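Local structure of endonuclease and methylase LlaGI (Lactococcus lactis, 5FFJ) at residues N1034-P1045 with Y1253-I1264. The protein is a Type ISP restriction-modification enzyme that recognises a specific DNA sequence and probably both methylates it and, in its full-length form, cleaves unmodified DNA after ATP-driven movement. Sequence-based numbering, arbitrary orientation.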
loop_
_atom_site.group_PDB
_atom_site.type_symbol
_atom_site.label_atom_id
_atom_site.label_comp_id
_atom_site.label_asym_id
_atom_site.label_seq_id
_atom_site.Cartn_x
_atom_site.Cartn_y
_atom_site.Cartn_z
ATOM N N ASN A 1034 -24.670 10.970 20.175
ATOM C CA ASN A 1034 -25.769 11.035 19.221
ATOM C C ASN A 1034 -26.903 10.124 19.668
ATOM O O ASN A 1034 -27.514 9.432 18.856
ATOM C CB ASN A 1034 -25.293 10.651 17.820
ATOM C CG ASN A 1034 -24.144 11.511 17.339
ATOM O OD1 ASN A 1034 -24.221 12.742 17.351
ATOM N ND2 ASN A 1034 -23.063 10.866 16.918
ATOM N N GLN A 1035 -27.165 10.124 20.972
ATOM C CA GLN A 1035 -28.196 9.274 21.554
ATOM C C GLN A 1035 -29.564 9.614 20.978
ATOM O O GLN A 1035 -29.814 10.752 20.581
ATOM C CB GLN A 1035 -28.210 9.413 23.077
ATOM C CG GLN A 1035 -26.889 9.031 23.732
ATOM C CD GLN A 1035 -26.966 8.989 25.246
ATOM O OE1 GLN A 1035 -27.941 9.443 25.846
ATOM N NE2 GLN A 1035 -25.930 8.439 25.876
ATOM N N ARG A 1036 -30.447 8.623 20.942
ATOM C CA ARG A 1036 -31.730 8.773 20.270
ATOM C C ARG A 1036 -32.828 9.307 21.185
ATOM O O ARG A 1036 -32.634 9.472 22.391
ATOM C CB ARG A 1036 -32.178 7.435 19.684
ATOM C CG ARG A 1036 -31.153 6.768 18.786
ATOM C CD ARG A 1036 -31.822 5.760 17.867
ATOM N NE ARG A 1036 -31.307 4.406 18.050
ATOM C CZ ARG A 1036 -31.975 3.299 17.737
ATOM N NH1 ARG A 1036 -33.201 3.371 17.229
ATOM N NH2 ARG A 1036 -31.419 2.113 17.938
ATOM N N ASP A 1037 -33.983 9.571 20.581
ATOM C CA ASP A 1037 -35.176 10.009 21.294
ATOM C C ASP A 1037 -36.080 8.807 21.534
ATOM O O ASP A 1037 -36.516 8.155 20.588
ATOM C CB ASP A 1037 -35.915 11.087 20.493
ATOM C CG ASP A 1037 -37.018 11.764 21.287
ATOM O OD1 ASP A 1037 -37.480 11.193 22.298
ATOM O OD2 ASP A 1037 -37.428 12.874 20.893
ATOM N N GLN A 1038 -36.361 8.515 22.797
ATOM C CA GLN A 1038 -37.171 7.352 23.136
ATOM C C GLN A 1038 -38.647 7.610 22.835
ATOM O O GLN A 1038 -39.454 6.680 22.795
ATOM C CB GLN A 1038 -36.978 6.977 24.607
ATOM C CG GLN A 1038 -37.745 7.845 25.593
ATOM C CD GLN A 1038 -37.305 7.623 27.029
ATOM O OE1 GLN A 1038 -36.309 6.946 27.290
ATOM N NE2 GLN A 1038 -38.049 8.190 27.969
ATOM N N ASN A 1039 -38.993 8.876 22.622
ATOM C CA ASN A 1039 -40.354 9.245 22.250
ATOM C C ASN A 1039 -40.604 8.973 20.772
ATOM O O ASN A 1039 -41.738 8.742 20.351
ATOM C CB ASN A 1039 -40.614 10.717 22.560
ATOM C CG ASN A 1039 -42.058 11.117 22.322
ATOM O OD1 ASN A 1039 -42.969 10.298 22.446
ATOM N ND2 ASN A 1039 -42.272 12.379 21.972
ATOM N N TYR A 1040 -39.525 9.003 19.993
ATOM C CA TYR A 1040 -39.568 8.713 18.562
ATOM C C TYR A 1040 -40.129 7.318 18.289
ATOM O O TYR A 1040 -40.657 7.049 17.210
ATOM C CB TYR A 1040 -38.159 8.849 17.975
ATOM C CG TYR A 1040 -38.046 8.640 16.484
ATOM C CD1 TYR A 1040 -38.394 9.643 15.589
ATOM C CD2 TYR A 1040 -37.559 7.446 15.969
ATOM C CE1 TYR A 1040 -38.277 9.456 14.225
ATOM C CE2 TYR A 1040 -37.438 7.250 14.610
ATOM C CZ TYR A 1040 -37.797 8.257 13.742
ATOM O OH TYR A 1040 -37.673 8.063 12.387
ATOM N N LEU A 1041 -40.017 6.439 19.280
ATOM C CA LEU A 1041 -40.485 5.064 19.158
ATOM C C LEU A 1041 -42.009 4.977 19.073
ATOM O O LEU A 1041 -42.554 3.996 18.565
ATOM C CB LEU A 1041 -39.982 4.238 20.342
ATOM C CG LEU A 1041 -38.461 4.208 20.514
ATOM C CD1 LEU A 1041 -38.081 3.614 21.857
ATOM C CD2 LEU A 1041 -37.813 3.424 19.389
ATOM N N ASN A 1042 -42.694 6.001 19.573
ATOM C CA ASN A 1042 -44.152 6.041 19.518
ATOM C C ASN A 1042 -44.653 6.180 18.086
ATOM O O ASN A 1042 -45.813 5.891 17.788
ATOM C CB ASN A 1042 -44.693 7.197 20.364
ATOM C CG ASN A 1042 -44.476 6.987 21.850
ATOM O OD1 ASN A 1042 -43.553 6.287 22.264
ATOM N ND2 ASN A 1042 -45.334 7.595 22.662
ATOM N N TYR A 1043 -43.771 6.628 17.199
ATOM C CA TYR A 1043 -44.135 6.848 15.808
ATOM C C TYR A 1043 -44.241 5.527 15.053
ATOM O O TYR A 1043 -43.493 4.585 15.311
ATOM C CB TYR A 1043 -43.116 7.774 15.139
ATOM C CG TYR A 1043 -43.014 9.135 15.797
ATOM C CD1 TYR A 1043 -44.036 9.615 16.611
ATOM C CD2 TYR A 1043 -41.899 9.938 15.609
ATOM C CE1 TYR A 1043 -43.951 10.858 17.212
ATOM C CE2 TYR A 1043 -41.806 11.184 16.210
ATOM C CZ TYR A 1043 -42.834 11.636 17.009
ATOM O OH TYR A 1043 -42.747 12.869 17.606
ATOM N N ARG A 1044 -45.189 5.473 14.124
ATOM C CA ARG A 1044 -45.510 4.247 13.400
ATOM C C ARG A 1044 -44.289 3.685 12.677
ATOM O O ARG A 1044 -43.640 4.401 11.915
ATOM C CB ARG A 1044 -46.637 4.517 12.398
ATOM C CG ARG A 1044 -47.083 3.300 11.613
ATOM C CD ARG A 1044 -48.521 3.458 11.157
ATOM N NE ARG A 1044 -48.874 2.541 10.076
ATOM C CZ ARG A 1044 -50.011 2.599 9.391
ATOM N NH1 ARG A 1044 -50.911 3.534 9.668
ATOM N NH2 ARG A 1044 -50.250 1.725 8.423
ATOM N N PRO A 1045 -43.968 2.401 12.916
ATOM C CA PRO A 1045 -42.806 1.809 12.246
ATOM C C PRO A 1045 -43.006 1.724 10.740
ATOM O O PRO A 1045 -44.139 1.647 10.272
ATOM C CB PRO A 1045 -42.711 0.414 12.868
ATOM C CG PRO A 1045 -44.092 0.104 13.299
ATOM C CD PRO A 1045 -44.680 1.410 13.742
ATOM N N TYR A 1253 -34.798 14.645 14.669
ATOM C CA TYR A 1253 -34.335 13.271 14.886
ATOM C C TYR A 1253 -33.255 12.868 13.888
ATOM O O TYR A 1253 -33.412 11.892 13.153
ATOM C CB TYR A 1253 -35.498 12.277 14.790
ATOM C CG TYR A 1253 -36.774 12.722 15.460
ATOM C CD1 TYR A 1253 -36.979 12.519 16.817
ATOM C CD2 TYR A 1253 -37.783 13.333 14.731
ATOM C CE1 TYR A 1253 -38.152 12.920 17.429
ATOM C CE2 TYR A 1253 -38.955 13.735 15.333
ATOM C CZ TYR A 1253 -39.136 13.527 16.682
ATOM O OH TYR A 1253 -40.309 13.928 17.284
ATOM N N ALA A 1254 -32.156 13.611 13.865
ATOM C CA ALA A 1254 -31.031 13.265 13.008
ATOM C C ALA A 1254 -30.424 11.941 13.464
ATOM O O ALA A 1254 -29.907 11.169 12.655
ATOM C CB ALA A 1254 -29.983 14.373 13.020
ATOM N N ASN A 1255 -30.516 11.670 14.765
ATOM C CA ASN A 1255 -29.881 10.496 15.349
ATOM C C ASN A 1255 -30.647 9.209 15.060
ATOM O O ASN A 1255 -30.044 8.166 14.803
ATOM C CB ASN A 1255 -29.727 10.680 16.859
ATOM C CG ASN A 1255 -28.806 11.830 17.212
ATOM O OD1 ASN A 1255 -27.924 12.194 16.433
ATOM N ND2 ASN A 1255 -29.006 12.412 18.388
ATOM N N ASP A 1256 -31.973 9.284 15.108
ATOM C CA ASP A 1256 -32.809 8.121 14.835
ATOM C C ASP A 1256 -32.835 7.815 13.343
ATOM O O ASP A 1256 -32.996 6.664 12.941
ATOM C CB ASP A 1256 -34.232 8.341 15.351
ATOM C CG ASP A 1256 -34.321 8.272 16.862
ATOM O OD1 ASP A 1256 -34.018 9.287 17.527
ATOM O OD2 ASP A 1256 -34.699 7.202 17.387
ATOM N N LEU A 1257 -32.679 8.851 12.525
ATOM C CA LEU A 1257 -32.644 8.680 11.079
ATOM C C LEU A 1257 -31.326 8.044 10.646
ATOM O O LEU A 1257 -31.267 7.339 9.637
ATOM C CB LEU A 1257 -32.843 10.022 10.374
ATOM C CG LEU A 1257 -34.263 10.588 10.352
ATOM C CD1 LEU A 1257 -34.261 11.975 9.719
ATOM C CD2 LEU A 1257 -35.208 9.659 9.604
ATOM N N LYS A 1258 -30.273 8.294 11.417
ATOM C CA LYS A 1258 -28.968 7.701 11.148
ATOM C C LYS A 1258 -28.892 6.261 11.636
ATOM O O LYS A 1258 -28.414 5.380 10.924
ATOM C CB LYS A 1258 -27.852 8.516 11.814
ATOM C CG LYS A 1258 -26.512 7.774 11.895
ATOM C CD LYS A 1258 -25.426 8.582 12.581
ATOM C CE LYS A 1258 -24.169 7.742 12.728
ATOM N NZ LYS A 1258 -23.061 8.491 13.365
ATOM N N LYS A 1259 -29.364 6.030 12.856
ATOM C CA LYS A 1259 -29.051 4.798 13.569
ATOM C C LYS A 1259 -30.111 3.707 13.426
ATOM O O LYS A 1259 -29.937 2.601 13.939
ATOM C CB LYS A 1259 -28.824 5.115 15.050
ATOM C CG LYS A 1259 -27.586 5.965 15.288
ATOM C CD LYS A 1259 -27.314 6.189 16.761
ATOM C CE LYS A 1259 -25.862 6.571 16.978
ATOM N NZ LYS A 1259 -25.651 7.302 18.253
ATOM N N ASP A 1260 -31.197 4.002 12.719
ATOM C CA ASP A 1260 -32.216 2.988 12.457
ATOM C C ASP A 1260 -33.193 3.449 11.382
ATOM O O ASP A 1260 -33.259 4.630 11.045
ATOM C CB ASP A 1260 -32.968 2.640 13.749
ATOM C CG ASP A 1260 -33.787 1.362 13.630
ATOM O OD1 ASP A 1260 -34.606 1.252 12.692
ATOM O OD2 ASP A 1260 -33.605 0.463 14.476
ATOM N N LEU A 1261 -33.930 2.490 10.835
ATOM C CA LEU A 1261 -34.938 2.755 9.815
ATOM C C LEU A 1261 -35.947 3.781 10.320
ATOM O O LEU A 1261 -36.367 3.708 11.475
ATOM C CB LEU A 1261 -35.641 1.452 9.435
ATOM C CG LEU A 1261 -36.283 1.312 8.055
ATOM C CD1 LEU A 1261 -35.274 1.546 6.947
ATOM C CD2 LEU A 1261 -36.888 -0.078 7.932
ATOM N N PRO A 1262 -36.339 4.744 9.462
ATOM C CA PRO A 1262 -37.230 5.828 9.899
ATOM C C PRO A 1262 -38.551 5.361 10.501
ATOM O O PRO A 1262 -39.024 4.264 10.208
ATOM C CB PRO A 1262 -37.493 6.612 8.608
ATOM C CG PRO A 1262 -36.327 6.325 7.747
ATOM C CD PRO A 1262 -35.913 4.925 8.061
ATOM N N ARG A 1263 -39.125 6.211 11.348
ATOM C CA ARG A 1263 -40.464 6.011 11.885
ATOM C C ARG A 1263 -41.297 7.246 11.577
ATOM O O ARG A 1263 -40.909 8.364 11.909
ATOM C CB ARG A 1263 -40.427 5.759 13.393
ATOM C CG ARG A 1263 -39.530 4.604 13.809
ATOM C CD ARG A 1263 -39.668 4.284 15.288
ATOM N NE ARG A 1263 -39.777 2.843 15.519
ATOM C CZ ARG A 1263 -40.892 2.204 15.871
ATOM N NH1 ARG A 1263 -42.032 2.862 16.056
ATOM N NH2 ARG A 1263 -40.867 0.890 16.048
ATOM N N ILE A 1264 -42.442 7.036 10.936
ATOM C CA ILE A 1264 -43.295 8.134 10.501
ATOM C C ILE A 1264 -44.360 8.452 11.551
ATOM O O ILE A 1264 -45.116 7.565 11.953
ATOM C CB ILE A 1264 -43.974 7.800 9.157
ATOM C CG1 ILE A 1264 -43.039 8.122 7.994
ATOM C CG2 ILE A 1264 -45.265 8.597 8.979
ATOM C CD1 ILE A 1264 -41.683 7.467 8.075
#
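Tyr1040, Tyr1043 and Tyr1253 form an aromatic cluster where the loop 1034-1045 packs on the short helix 1254-1259; the loop's end pairs Arg1044 with Ile1264 in a short, weakly bonded antiparallel ladder. The contact thereby ties the loop after strand 1022-1024, at the edge of the methyltransferase sheet, to the C-terminal specificity domain.

Among the rings, Tyr1040 lays CD1 over a face of Tyr1253, 3.4 Å from Tyr1253 CD1, with the planes 45° apart. Tyr1043 instead turns its edge toward the face of Tyr1253, and the hydroxyls meet, Tyr1043 OH to Tyr1253 OH 2.7 Å. The Tyr1040 ring is brought between Asp1256 CB and the Arg1263 side chain by a chi1 of -177°, which sets CG opposite the backbone N; Asp1256 CB makes a CH-pi contact over its face, 3.7 Å from the centroid. A phenol suits this place because Arg1263 N donates to Tyr1040 OH at 2.6 Å, and Tyr1249 OH bonds it too. A phenylalanine here would probably keep the ring packing but leave both without this partner.

Polar side chains serve the backbone. Asp1256 OD1 accepts from Asp1037 N through its syn lone pair, almost straight at 176°, while Asp1037 OD1 takes Asn1039 N in an Asx turn. Asn1255 ND2 donates to Gln1035 O (2.9 Å) from above the carbonyl plane. Extended Lys1259 bonds Asn1034 O weakly; its NZ has a salt bridge with Asp927, which also takes Lys1258 NZ and Asn1034 ND2.

Arg1036 suits its place by its aliphatic part, which lies along Asp1256 (CD to OD2 3.3 Å), whereas NH1 stays beyond salt-bridge range. Arg1263, salt-bridged to Glu1049, has Pro1045 CB over one guanidinium face, 3.7 Å from Arg1263 NH2.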